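Local coordinates for protein Tv2483 (Treponema vincentii, PDB 6DET) that binds L-arginine with high selectivity, probably as the solute-binding lipoprotein that feeds an ABC transporter for amino-acid uptake, at residues Ile63-Glu68 with Glu245-Phe250; Ile82-Lys87 with Asp97-Gly102; Val126-Gly131 with Gln206-Asn211. All blocks are in the same frame, centred on the assembly; numbering follows the deposited sequence.

Only contact 2 touches the bound arginine: Trp84, Ser101 and Gly102, three of the fifteen pocket residues, lie in its segments. Contact 1 packs helix 61-73 against helix 246-255. The two centres are about 19 Å apart, yet they join through Phe66 of helix 61-73, whose ring reaches Cys98 (Phe66 CE1 to Cys98 SG 4.0 Å) and the Ala100 methyl (Phe66 CE2 to Ala100 CB 4.1 Å). Contact 3 lies apart, its centre about 32 Å from that of contact 1 and 28 Å from that of contact 2, with the side chain of Val127 about 13 Å from the arginine. Along the chain, contacts 2 and 3 follow one another inside the loop closed by contact 1.

Contact 1: Ile63-Glu68 with Glu245-Phe250; sequences IDIFTE and ETIPNF
Phe250 carries this contact, laying its ring against the face of helix 61-73 that carries Asp64, Ile65 and Glu68. With CG anti to the carbonyl carbon (chi1 -71°), the side chain leaves helix 246-255 towards Asp64. Beyond CB the whole six-membered ring faces Asp64 CB, which is centred over it; that methylene stands 3.6 Å from the Phe250 ring centroid and only 1° off the ring normal, a CH-pi contact. On the opposite face lies Thr246 O, offset toward the rim. Phe250 CD2 also reaches Ile65 CG1 at 4.2 Å, and Phe250 CE2 meets the backbone oxygen Asp64 O at 3.4 Å. At the tip, Phe250 CZ meets Glu68 CB at 4.1 Å, with the methylene at the ring edge. Beside the ring, Ile65 CG1 and Ile247 CG1 pack at 4.3 Å, while Glu68 CG meets Thr246 CG2 at 4.2 Å, the side chains crossing nearly at right angles. The carboxylates are engaged by other residues: Asp64 OD2 by Lys253 and Trp254, Glu68 OE2 by Arg71 and Arg72. The axes of the two short segments approach to 10.2 Å at 153°, which is near-antiparallel helix-helix packing within the family 3 solute-binding fold.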
ATOM      1  N   ILE A  63      10.108  -3.282   2.983  1.00 33.65           N
ATOM      2  CA  ILE A  63      11.538  -3.267   2.714  1.00 29.93           C
ATOM      3  C   ILE A  63      12.199  -4.485   3.334  1.00 32.10           C
ATOM      4  O   ILE A  63      13.068  -5.120   2.723  1.00 32.54           O
ATOM      5  CB  ILE A  63      12.146  -1.957   3.264  1.00 34.68           C
ATOM      6  CG1 ILE A  63      11.326  -0.734   2.824  1.00 34.56           C
ATOM      7  CG2 ILE A  63      13.583  -1.831   2.863  1.00 35.72           C
ATOM      8  CD1 ILE A  63      11.197  -0.546   1.342  1.00 36.35           C
ATOM      9  N   ASP A  64      11.808  -4.835   4.566  1.00 32.14           N
ATOM     10  CA  ASP A  64      12.408  -6.001   5.195  1.00 31.52           C
ATOM     11  C   ASP A  64      12.067  -7.263   4.406  1.00 34.34           C
ATOM     12  O   ASP A  64      12.925  -8.129   4.192  1.00 32.80           O
ATOM     13  CB  ASP A  64      11.925  -6.124   6.639  1.00 33.83           C
ATOM     14  CG  ASP A  64      12.652  -5.179   7.589  1.00 35.42           C
ATOM     15  OD1 ASP A  64      13.664  -4.581   7.199  1.00 34.41           O
ATOM     16  OD2 ASP A  64      12.204  -5.066   8.740  1.00 38.25           O
ATOM     17  N   ILE A  65      10.822  -7.356   3.926  1.00 31.19           N
ATOM     18  CA  ILE A  65      10.407  -8.518   3.136  1.00 28.37           C
ATOM     19  C   ILE A  65      11.271  -8.643   1.881  1.00 30.22           C
ATOM     20  O   ILE A  65      11.839  -9.707   1.591  1.00 32.46           O
ATOM     21  CB  ILE A  65       8.906  -8.435   2.782  1.00 29.07           C
ATOM     22  CG1 ILE A  65       8.027  -8.595   4.033  1.00 31.06           C
ATOM     23  CG2 ILE A  65       8.532  -9.524   1.775  1.00 29.51           C
ATOM     24  CD1 ILE A  65       6.549  -8.290   3.839  1.00 33.13           C
ATOM     25  N   PHE A  66      11.357  -7.571   1.090  1.00 30.27           N
ATOM     26  CA  PHE A  66      12.044  -7.695  -0.189  1.00 32.19           C
ATOM     27  C   PHE A  66      13.547  -7.785  -0.016  1.00 33.25           C
ATOM     28  O   PHE A  66      14.220  -8.429  -0.827  1.00 33.40           O
ATOM     29  CB  PHE A  66      11.672  -6.527  -1.113  1.00 32.68           C
ATOM     30  CG  PHE A  66      10.490  -6.828  -1.986  1.00 29.93           C
ATOM     31  CD1 PHE A  66      10.633  -7.626  -3.103  1.00 34.68           C
ATOM     32  CD2 PHE A  66       9.224  -6.368  -1.664  1.00 34.66           C
ATOM     33  CE1 PHE A  66       9.548  -7.944  -3.905  1.00 36.51           C
ATOM     34  CE2 PHE A  66       8.148  -6.671  -2.475  1.00 31.55           C
ATOM     35  CZ  PHE A  66       8.297  -7.455  -3.582  1.00 34.83           C
ATOM     36  N   THR A  67      14.106  -7.181   1.039  1.00 36.95           N
ATOM     37  CA  THR A  67      15.545  -7.307   1.257  1.00 34.60           C
ATOM     38  C   THR A  67      15.927  -8.763   1.515  1.00 37.37           C
ATOM     39  O   THR A  67      16.919  -9.267   0.968  1.00 34.58           O
ATOM     40  CB  THR A  67      15.981  -6.421   2.428  1.00 36.83           C
ATOM     41  OG1 THR A  67      15.733  -5.040   2.117  1.00 37.46           O
ATOM     42  CG2 THR A  67      17.464  -6.596   2.719  1.00 37.40           C
ATOM     43  N   GLU A  68      15.144  -9.459   2.349  1.00 35.96           N
ATOM     44  CA  GLU A  68      15.452 -10.842   2.702  1.00 37.30           C
ATOM     45  C   GLU A  68      15.111 -11.782   1.552  1.00 36.62           C
ATOM     46  O   GLU A  68      15.859 -12.727   1.273  1.00 35.05           O
ATOM     47  CB  GLU A  68      14.695 -11.235   3.978  1.00 37.16           C
ATOM     48  CG  GLU A  68      14.802 -12.714   4.342  1.00 36.03           C
ATOM     49  CD  GLU A  68      16.224 -13.170   4.597  1.00 36.07           C
ATOM     50  OE1 GLU A  68      17.153 -12.327   4.637  1.00 42.44           O
ATOM     51  OE2 GLU A  68      16.424 -14.405   4.756  1.00 41.20           O
ATOM     52  N   GLU A 245       8.692 -18.225   9.801  1.00 32.55           N
ATOM     53  CA  GLU A 245       8.405 -17.186  10.800  1.00 40.23           C
ATOM     54  C   GLU A 245       9.203 -15.913  10.559  1.00 35.80           C
ATOM     55  O   GLU A 245       9.094 -14.971  11.377  1.00 33.33           O
ATOM     56  CB  GLU A 245       8.644 -17.654  12.242  1.00 49.02           C
ATOM     57  CG  GLU A 245       7.518 -18.544  12.766  1.00 76.31           C
ATOM     58  CD  GLU A 245       6.210 -17.777  12.948  1.00100.65           C
ATOM     59  OE1 GLU A 245       6.230 -16.731  13.628  1.00125.87           O
ATOM     60  OE2 GLU A 245       5.170 -18.211  12.403  1.00103.78           O
ATOM     61  N   THR A 246       9.975 -15.824   9.475  1.00 31.87           N
ATOM     62  CA  THR A 246      10.707 -14.585   9.198  1.00 36.87           C
ATOM     63  C   THR A 246       9.744 -13.424   8.988  1.00 32.73           C
ATOM     64  O   THR A 246       9.915 -12.341   9.567  1.00 34.87           O
ATOM     65  CB  THR A 246      11.605 -14.758   7.971  1.00 35.93           C
ATOM     66  OG1 THR A 246      12.536 -15.818   8.206  1.00 41.24           O
ATOM     67  CG2 THR A 246      12.393 -13.485   7.693  1.00 33.86           C
ATOM     68  N   ILE A 247       8.709 -13.631   8.179  1.00 35.64           N
ATOM     69  CA  ILE A 247       7.805 -12.530   7.866  1.00 31.37           C
ATOM     70  C   ILE A 247       6.910 -12.251   9.073  1.00 33.78           C
ATOM     71  O   ILE A 247       6.743 -11.077   9.449  1.00 31.03           O
ATOM     72  CB  ILE A 247       7.004 -12.811   6.584  1.00 32.28           C
ATOM     73  CG1 ILE A 247       7.936 -12.659   5.383  1.00 29.72           C
ATOM     74  CG2 ILE A 247       5.850 -11.813   6.453  1.00 29.85           C
ATOM     75  CD1 ILE A 247       7.343 -13.005   4.013  1.00 31.57           C
ATOM     76  N   PRO A 248       6.334 -13.271   9.725  1.00 30.04           N
ATOM     77  CA  PRO A 248       5.600 -13.007  10.975  1.00 30.13           C
ATOM     78  C   PRO A 248       6.399 -12.194  11.971  1.00 34.24           C
ATOM     79  O   PRO A 248       5.849 -11.325  12.656  1.00 36.00           O
ATOM     80  CB  PRO A 248       5.305 -14.420  11.492  1.00 33.10           C
ATOM     81  CG  PRO A 248       5.097 -15.219  10.215  1.00 31.94           C
ATOM     82  CD  PRO A 248       6.160 -14.674   9.286  1.00 30.47           C
ATOM     83  N   ASN A 249       7.694 -12.459  12.077  1.00 33.93           N
ATOM     84  CA  ASN A 249       8.512 -11.708  13.007  1.00 34.43           C
ATOM     85  C   ASN A 249       8.796 -10.300  12.502  1.00 32.88           C
ATOM     86  O   ASN A 249       8.864  -9.373  13.312  1.00 38.75           O
ATOM     87  CB  ASN A 249       9.798 -12.470  13.304  1.00 38.52           C
ATOM     88  CG  ASN A 249       9.572 -13.583  14.308  1.00 39.86           C
ATOM     89  OD1 ASN A 249       8.571 -13.580  15.031  1.00 39.84           O
ATOM     90  ND2 ASN A 249      10.480 -14.544  14.348  1.00 39.46           N
ATOM     91  N   PHE A 250       8.928 -10.104  11.186  1.00 36.85           N
ATOM     92  CA  PHE A 250       8.938  -8.738  10.655  1.00 37.22           C
ATOM     93  C   PHE A 250       7.648  -8.020  11.029  1.00 28.74           C
ATOM     94  O   PHE A 250       7.654  -6.830  11.353  1.00 32.89           O
ATOM     95  CB  PHE A 250       9.077  -8.712   9.123  1.00 39.04           C
ATOM     96  CG  PHE A 250      10.452  -9.111   8.560  1.00 34.63           C
ATOM     97  CD1 PHE A 250      11.635  -8.922   9.264  1.00 37.89           C
ATOM     98  CD2 PHE A 250      10.529  -9.643   7.271  1.00 32.04           C
ATOM     99  CE1 PHE A 250      12.868  -9.274   8.700  1.00 39.35           C
ATOM    100  CE2 PHE A 250      11.744  -9.999   6.725  1.00 33.00           C
ATOM    101  CZ  PHE A 250      12.911  -9.815   7.441  1.00 36.64           C
TER

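Contact 2: Ile82-Lys87 with Asp97-Gly102; sequences IQWAQK and DCIASG. With ARG (arginine), chain B.
Trp84 and Ile99 meet through apolar contact: Ile99 CG2 lies 3.5 Å from Trp84 CZ3, approaching the six-membered ring obliquely. Ile99 also extends CD1 to Lys87 CB at 3.8 Å, and Ser101 CB sits near Trp84 CZ3. At the indole edge, Ala100 O comes within 3.2 Å of Trp84 CH2; this buried carbonyl has no hydrogen-bond partner in the model.

The two faces of the indole are covered unlike: over one, the tilted guanidinium of the bound arginine, its NH2 3.3 Å above the Trp84 plane towards the rim; over the centre of the other, the aliphatic Lys87 CD. A chi1 of 59° sends the extended lysine chain across the indole, and the bend at chi4 (-67°) turns Lys87 NZ to Trp84 O at 3.1 Å. That oxygen receives Lys87 N from the opposite face of its carbonyl plane. NZ also hydrogen-bonds to Asp150 O, its stronger partner.

Hydrogen bonds fix both ends of the ligand. Trp84 NE1 donates to the carboxylate OXT at 2.9 Å, bent to 147°. The ligand's NH2 gives to Ser101 O at 2.8 Å, and its amino N to Gly102 O at 2.7 Å. Ser43, Ser104, Arg109, Glu148 and Asp193 complete the polar grip.

Segment 82-87 links strand 76-81 to helix 87-92. Strand 98-104 runs between strands 37-42 and 215-223, turning at Ser101 and Gly102, where Asp62 of helix 61-73 accepts from Gly102 N.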
ATOM      1  N   ILE A  82       9.374   6.110  -6.559  1.00 35.14           N
ATOM      2  CA  ILE A  82       8.570   6.456  -7.721  1.00 37.25           C
ATOM      3  C   ILE A  82       7.507   7.478  -7.352  1.00 41.73           C
ATOM      4  O   ILE A  82       7.166   7.679  -6.179  1.00 42.63           O
ATOM      5  CB  ILE A  82       7.899   5.242  -8.359  1.00 32.50           C
ATOM      6  CG1 ILE A  82       6.970   4.532  -7.356  1.00 33.80           C
ATOM      7  CG2 ILE A  82       8.979   4.256  -8.887  1.00 37.17           C
ATOM      8  CD1 ILE A  82       6.042   3.503  -7.991  1.00 39.69           C
ATOM      9  N   GLN A  83       6.991   8.126  -8.395  1.00 40.86           N
ATOM     10  CA  GLN A  83       5.755   8.901  -8.323  1.00 49.12           C
ATOM     11  C   GLN A  83       4.588   7.925  -8.446  1.00 48.98           C
ATOM     12  O   GLN A  83       4.485   7.205  -9.444  1.00 37.34           O
ATOM     13  CB  GLN A  83       5.708   9.941  -9.441  1.00 72.91           C
ATOM     14  CG  GLN A  83       4.470  10.802  -9.445  1.00 96.13           C
ATOM     15  CD  GLN A  83       4.388  11.672  -8.216  1.00 96.97           C
ATOM     16  OE1 GLN A  83       3.623  11.397  -7.288  1.00109.31           O
ATOM     17  NE2 GLN A  83       5.192  12.724  -8.195  1.00 78.10           N
ATOM     18  N   TRP A  84       3.724   7.864  -7.428  1.00 35.94           N
ATOM     19  CA  TRP A  84       2.746   6.787  -7.406  1.00 38.99           C
ATOM     20  C   TRP A  84       1.886   6.793  -8.663  1.00 33.29           C
ATOM     21  O   TRP A  84       1.497   5.728  -9.157  1.00 36.78           O
ATOM     22  CB  TRP A  84       1.864   6.905  -6.153  1.00 35.94           C
ATOM     23  CG  TRP A  84       1.067   5.651  -5.819  1.00 30.55           C
ATOM     24  CD1 TRP A  84      -0.311   5.533  -5.776  1.00 36.44           C
ATOM     25  CD2 TRP A  84       1.582   4.369  -5.437  1.00 32.91           C
ATOM     26  NE1 TRP A  84      -0.667   4.259  -5.415  1.00 34.51           N
ATOM     27  CE2 TRP A  84       0.469   3.526  -5.199  1.00 32.25           C
ATOM     28  CE3 TRP A  84       2.867   3.847  -5.281  1.00 31.53           C
ATOM     29  CZ2 TRP A  84       0.604   2.195  -4.824  1.00 28.48           C
ATOM     30  CZ3 TRP A  84       3.005   2.508  -4.895  1.00 28.26           C
ATOM     31  CH2 TRP A  84       1.874   1.702  -4.674  1.00 29.25           C
ATOM     32  N   ALA A  85       1.547   7.990  -9.170  1.00 40.76           N
ATOM     33  CA  ALA A  85       0.653   8.099 -10.321  1.00 43.19           C
ATOM     34  C   ALA A  85       1.272   7.520 -11.585  1.00 44.01           C
ATOM     35  O   ALA A  85       0.542   7.207 -12.531  1.00 50.38           O
ATOM     36  CB  ALA A  85       0.285   9.566 -10.571  1.00 49.91           C
ATOM     37  N   GLN A  86       2.593   7.361 -11.610  1.00 39.03           N
ATOM     38  CA  GLN A  86       3.336   6.845 -12.757  1.00 49.16           C
ATOM     39  C   GLN A  86       3.617   5.352 -12.664  1.00 38.68           C
ATOM     40  O   GLN A  86       4.333   4.820 -13.523  1.00 34.33           O
ATOM     41  CB  GLN A  86       4.686   7.575 -12.888  1.00 48.68           C
ATOM     42  CG  GLN A  86       4.593   9.052 -13.265  1.00 58.66           C
ATOM     43  CD  GLN A  86       3.730   9.270 -14.482  1.00 63.10           C
ATOM     44  OE1 GLN A  86       4.060   8.814 -15.573  1.00 61.03           O
ATOM     45  NE2 GLN A  86       2.595   9.937 -14.296  1.00 77.46           N
ATOM     46  N   LYS A  87       3.098   4.674 -11.635  1.00 34.67           N
ATOM     47  CA  LYS A  87       3.577   3.336 -11.319  1.00 38.45           C
ATOM     48  C   LYS A  87       3.318   2.366 -12.463  1.00 37.40           C
ATOM     49  O   LYS A  87       4.157   1.508 -12.747  1.00 31.97           O
ATOM     50  CB  LYS A  87       2.939   2.840  -9.998  1.00 35.10           C
ATOM     51  CG  LYS A  87       1.415   2.762  -9.945  1.00 33.53           C
ATOM     52  CD  LYS A  87       0.944   2.412  -8.537  1.00 33.40           C
ATOM     53  CE  LYS A  87      -0.570   2.517  -8.457  1.00 34.37           C
ATOM     54  NZ  LYS A  87      -0.999   3.958  -8.625  1.00 40.70           N
ATOM     55  N   ASP A  97      10.565  -3.386 -11.630  1.00 32.62           N
ATOM     56  CA  ASP A  97      10.121  -4.768 -11.846  1.00 33.85           C
ATOM     57  C   ASP A  97       8.853  -5.110 -11.072  1.00 35.45           C
ATOM     58  O   ASP A  97       8.169  -6.090 -11.413  1.00 32.04           O
ATOM     59  CB  ASP A  97      11.231  -5.750 -11.442  1.00 34.10           C
ATOM     60  CG  ASP A  97      12.471  -5.621 -12.331  1.00 37.40           C
ATOM     61  OD1 ASP A  97      12.314  -5.505 -13.563  1.00 34.14           O
ATOM     62  OD2 ASP A  97      13.597  -5.647 -11.799  1.00 39.04           O
ATOM     63  N   CYS A  98       8.547  -4.352 -10.030  1.00 31.92           N
ATOM     64  CA  CYS A  98       7.371  -4.623  -9.213  1.00 29.72           C
ATOM     65  C   CYS A  98       7.085  -3.379  -8.387  1.00 28.57           C
ATOM     66  O   CYS A  98       7.889  -2.437  -8.351  1.00 30.60           O
ATOM     67  CB  CYS A  98       7.584  -5.843  -8.325  1.00 32.72           C
ATOM     68  SG  CYS A  98       8.877  -5.684  -7.105  1.00 33.04           S
ATOM     69  N   ILE A  99       5.918  -3.381  -7.735  1.00 28.38           N
ATOM     70  CA  ILE A  99       5.427  -2.230  -6.972  1.00 28.81           C
ATOM     71  C   ILE A  99       5.026  -2.720  -5.589  1.00 29.23           C
ATOM     72  O   ILE A  99       4.306  -3.714  -5.475  1.00 29.64           O
ATOM     73  CB  ILE A  99       4.211  -1.561  -7.635  1.00 28.47           C
ATOM     74  CG1 ILE A  99       4.479  -1.223  -9.110  1.00 29.64           C
ATOM     75  CG2 ILE A  99       3.858  -0.267  -6.874  1.00 28.77           C
ATOM     76  CD1 ILE A  99       3.209  -0.997  -9.910  1.00 33.81           C
ATOM     77  N   ALA A 100       5.549  -2.066  -4.554  1.00 28.32           N
ATOM     78  CA  ALA A 100       5.182  -2.347  -3.172  1.00 29.75           C
ATOM     79  C   ALA A 100       4.633  -1.040  -2.577  1.00 30.58           C
ATOM     80  O   ALA A 100       3.936  -0.305  -3.280  1.00 33.45           O
ATOM     81  CB  ALA A 100       6.391  -2.924  -2.421  1.00 29.90           C
ATOM     82  N   SER A 101       4.898  -0.755  -1.300  1.00 29.54           N
ATOM     83  CA  SER A 101       4.363   0.435  -0.615  1.00 24.70           C
ATOM     84  C   SER A 101       2.863   0.350  -0.356  1.00 28.22           C
ATOM     85  O   SER A 101       2.157   1.361  -0.399  1.00 33.99           O
ATOM     86  CB  SER A 101       4.689   1.726  -1.393  1.00 25.90           C
ATOM     87  OG  SER A 101       6.058   1.886  -1.341  1.00 37.85           O
ATOM     88  N   GLY A 102       2.357  -0.853  -0.055  1.00 29.13           N
ATOM     89  CA  GLY A 102       0.955  -0.984   0.309  1.00 34.70           C
ATOM     90  C   GLY A 102       0.021  -0.965  -0.887  1.00 26.76           C
ATOM     91  O   GLY A 102      -0.995  -0.271  -0.890  1.00 29.96           O
TER
HETATM   92  N   ARG B 500      -3.172   1.231  -1.087  1.00 27.15           N
HETATM   93  CA  ARG B 500      -2.803   2.396  -1.932  1.00 34.97           C
HETATM   94  C   ARG B 500      -2.814   1.980  -3.399  1.00 36.76           C
HETATM   95  O   ARG B 500      -2.720   0.768  -3.672  1.00 30.75           O
HETATM   96  CB  ARG B 500      -1.421   2.931  -1.559  1.00 31.47           C
HETATM   97  CG  ARG B 500      -1.337   3.547  -0.168  1.00 33.97           C
HETATM   98  CD  ARG B 500       0.067   4.001   0.223  1.00 34.94           C
HETATM   99  NE  ARG B 500       0.509   5.080  -0.637  1.00 33.12           N
HETATM  100  CZ  ARG B 500       1.435   4.971  -1.583  1.00 33.39           C
HETATM  101  NH1 ARG B 500       1.704   6.047  -2.327  1.00 33.84           N
HETATM  102  NH2 ARG B 500       2.067   3.817  -1.804  1.00 32.76           N
HETATM  103  OXT ARG B 500      -2.893   2.842  -4.284  1.00 29.36           O

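Contact 3: Val126-Gly131 with Gln206-Asn211; sequences VVTLAG and QYSIIN
Val127 and Ile209 project to the same face of the sheet as a non-hydrogen-bonded antiparallel pair, their side chains slanting across each other with Val127 CG2 4.2 Å from Ile209 CG1. The other methyl, Val127 CG1, is anti to the backbone N (chi1 176°), which turns it diagonally across to the partner strand, to Tyr207 CB at 3.7 Å.

The tyrosine ring is met differently on its separate sides. Thr128 O lies at its edge, in plane, and Leu129 CD2 also approaches an edge, 3.8 Å from Tyr207 CE1. Over the centre of one face sits the methylene Gln206 CG. Leu129 and Tyr207 form another non-hydrogen-bonded pair; their side chains diverge from the backbone, but the leucine tip returns to touch the ring.

On the face of the sheet opposite Val127 and Ile209, Thr128 and Ser208 make the hydrogen-bonded pair, with Thr128 N to Ser208 O and Ser208 N to Thr128 O both 2.8 Å and nearly straight at 168° and 171°. Thr128 OG1 rests against Ser208 CB. The side chains of Val126 and Ile210 lie side by side and point the same way, next to the hydrogen bond from Ile210 N to Val126 O, 2.9 Å; a water joins Val126 N to Ile210 O. At the other end Ala130 N donates to Gln206 O.

This is an antiparallel pairing of short strand 207-209 with the end of strand 120-129, whose other neighbour here is strand 189-193. Leu182 of helix 175-184 and Leu201 of helix 200-203 cover Val127 and Tyr207, while Tyr207 OH is hydrogen-bonded to Asp183 and Tyr134 packs on Thr128 and Ile210.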
ATOM      1  N   VAL A 126     -11.953   6.714   7.114  1.00 32.02           N
ATOM      2  CA  VAL A 126     -12.136   8.156   6.973  1.00 33.08           C
ATOM      3  C   VAL A 126     -11.760   8.815   8.288  1.00 34.94           C
ATOM      4  O   VAL A 126     -12.258   8.426   9.356  1.00 39.27           O
ATOM      5  CB  VAL A 126     -13.571   8.510   6.567  1.00 37.31           C
ATOM      6  CG1 VAL A 126     -13.724  10.031   6.503  1.00 39.59           C
ATOM      7  CG2 VAL A 126     -13.885   7.890   5.220  1.00 38.08           C
ATOM      8  N   VAL A 127     -10.896   9.825   8.202  1.00 36.46           N
ATOM      9  CA  VAL A 127     -10.359  10.514   9.367  1.00 35.63           C
ATOM     10  C   VAL A 127     -10.820  11.962   9.317  1.00 40.49           C
ATOM     11  O   VAL A 127     -10.814  12.589   8.249  1.00 37.34           O
ATOM     12  CB  VAL A 127      -8.817  10.418   9.431  1.00 40.31           C
ATOM     13  CG1 VAL A 127      -8.254  11.221  10.606  1.00 50.95           C
ATOM     14  CG2 VAL A 127      -8.374   8.934   9.538  1.00 36.14           C
ATOM     15  N   THR A 128     -11.251  12.478  10.471  1.00 45.48           N
ATOM     16  CA  THR A 128     -11.671  13.865  10.617  1.00 46.64           C
ATOM     17  C   THR A 128     -10.926  14.474  11.795  1.00 50.76           C
ATOM     18  O   THR A 128     -10.173  13.787  12.493  1.00 53.61           O
ATOM     19  CB  THR A 128     -13.188  13.990  10.842  1.00 47.42           C
ATOM     20  OG1 THR A 128     -13.560  13.329  12.063  1.00 49.30           O
ATOM     21  CG2 THR A 128     -13.951  13.373   9.706  1.00 44.86           C
ATOM     22  N   LEU A 129     -11.152  15.774  12.019  1.00 45.55           N
ATOM     23  CA  LEU A 129     -10.726  16.408  13.260  1.00 44.91           C
ATOM     24  C   LEU A 129     -11.669  16.011  14.390  1.00 58.62           C
ATOM     25  O   LEU A 129     -12.892  16.029  14.227  1.00 64.41           O
ATOM     26  CB  LEU A 129     -10.696  17.923  13.094  1.00 55.25           C
ATOM     27  CG  LEU A 129      -9.771  18.443  11.994  1.00 54.89           C
ATOM     28  CD1 LEU A 129     -10.023  19.902  11.744  1.00 56.02           C
ATOM     29  CD2 LEU A 129      -8.324  18.213  12.371  1.00 57.59           C
ATOM     30  N   ALA A 130     -11.093  15.658  15.543  1.00 61.23           N
ATOM     31  CA  ALA A 130     -11.860  14.988  16.589  1.00 71.69           C
ATOM     32  C   ALA A 130     -12.830  15.937  17.257  1.00 65.85           C
ATOM     33  O   ALA A 130     -13.846  15.505  17.817  1.00 69.06           O
ATOM     34  CB  ALA A 130     -10.920  14.389  17.635  1.00101.95           C
ATOM     35  N   GLY A 131     -12.545  17.224  17.199  1.00 50.06           N
ATOM     36  CA  GLY A 131     -13.336  18.180  17.949  1.00 65.45           C
ATOM     37  C   GLY A 131     -14.491  18.701  17.131  1.00 76.75           C
ATOM     38  O   GLY A 131     -15.039  19.770  17.415  1.00 88.94           O
ATOM     39  N   GLN A 206      -5.852  13.969  18.155  1.00 84.03           N
ATOM     40  CA  GLN A 206      -6.510  15.160  17.634  1.00 69.48           C
ATOM     41  C   GLN A 206      -7.383  14.777  16.445  1.00 70.29           C
ATOM     42  O   GLN A 206      -8.070  15.623  15.866  1.00 58.57           O
ATOM     43  CB  GLN A 206      -5.471  16.207  17.217  1.00 72.38           C
ATOM     44  CG  GLN A 206      -4.458  15.719  16.196  1.00 86.39           C
ATOM     45  CD  GLN A 206      -3.524  16.812  15.724  1.00109.72           C
ATOM     46  OE1 GLN A 206      -3.959  17.901  15.349  1.00143.86           O
ATOM     47  NE2 GLN A 206      -2.229  16.529  15.745  1.00 96.19           N
ATOM     48  N   TYR A 207      -7.346  13.506  16.059  1.00 81.90           N
ATOM     49  CA  TYR A 207      -8.042  13.018  14.884  1.00 72.05           C
ATOM     50  C   TYR A 207      -9.072  11.978  15.296  1.00 75.08           C
ATOM     51  O   TYR A 207      -8.887  11.248  16.274  1.00 88.52           O
ATOM     52  CB  TYR A 207      -7.054  12.415  13.872  1.00 56.53           C
ATOM     53  CG  TYR A 207      -6.066  13.422  13.324  1.00 48.41           C
ATOM     54  CD1 TYR A 207      -6.503  14.597  12.735  1.00 55.25           C
ATOM     55  CD2 TYR A 207      -4.699  13.210  13.413  1.00 53.67           C
ATOM     56  CE1 TYR A 207      -5.604  15.531  12.231  1.00 47.72           C
ATOM     57  CE2 TYR A 207      -3.786  14.140  12.904  1.00 49.15           C
ATOM     58  CZ  TYR A 207      -4.254  15.300  12.325  1.00 47.41           C
ATOM     59  OH  TYR A 207      -3.376  16.233  11.825  1.00 51.53           O
ATOM     60  N   SER A 208     -10.162  11.925  14.545  1.00 60.62           N
ATOM     61  CA  SER A 208     -11.247  10.995  14.802  1.00 65.09           C
ATOM     62  C   SER A 208     -11.421  10.092  13.590  1.00 44.74           C
ATOM     63  O   SER A 208     -11.328  10.546  12.447  1.00 52.43           O
ATOM     64  CB  SER A 208     -12.555  11.744  15.113  1.00 67.22           C
ATOM     65  OG  SER A 208     -13.675  10.879  15.014  1.00 64.22           O
ATOM     66  N   ILE A 209     -11.637   8.817  13.838  1.00 50.06           N
ATOM     67  CA  ILE A 209     -11.926   7.867  12.778  1.00 41.85           C
ATOM     68  C   ILE A 209     -13.417   7.569  12.767  1.00 53.53           C
ATOM     69  O   ILE A 209     -14.000   7.195  13.795  1.00 52.64           O
ATOM     70  CB  ILE A 209     -11.116   6.567  12.947  1.00 45.84           C
ATOM     71  CG1 ILE A 209      -9.617   6.840  12.932  1.00 49.91           C
ATOM     72  CG2 ILE A 209     -11.451   5.586  11.837  1.00 50.07           C
ATOM     73  CD1 ILE A 209      -8.799   5.654  13.444  1.00 56.60           C
ATOM     74  N   ILE A 210     -14.036   7.725  11.599  1.00 41.93           N
ATOM     75  CA  ILE A 210     -15.419   7.294  11.445  1.00 50.15           C
ATOM     76  C   ILE A 210     -15.495   5.781  11.605  1.00 53.52           C
ATOM     77  O   ILE A 210     -14.766   5.033  10.943  1.00 42.27           O
ATOM     78  CB  ILE A 210     -15.973   7.741  10.085  1.00 54.61           C
ATOM     79  CG1 ILE A 210     -15.876   9.265   9.929  1.00 48.14           C
ATOM     80  CG2 ILE A 210     -17.405   7.267   9.922  1.00 72.44           C
ATOM     81  CD1 ILE A 210     -16.549  10.047  11.012  1.00 54.04           C
ATOM     82  N   ASN A 211     -16.424   5.324  12.449  1.00 57.14           N
ATOM     83  CA  ASN A 211     -16.511   3.909  12.802  1.00 67.13           C
ATOM     84  C   ASN A 211     -16.564   3.019  11.563  1.00 53.22           C
ATOM     85  O   ASN A 211     -15.821   2.031  11.456  1.00 49.25           O
ATOM     86  CB  ASN A 211     -17.739   3.681  13.684  1.00121.58           C
ATOM     87  CG  ASN A 211     -17.663   2.391  14.464  1.00188.02           C
ATOM     88  OD1 ASN A 211     -17.054   2.336  15.530  1.00200.41           O
ATOM     89  ND2 ASN A 211     -18.284   1.343  13.940  1.00234.51           N
TER
HETATM   90  O   HOH W   1     -13.879   4.989   8.432  1.00 39.39           O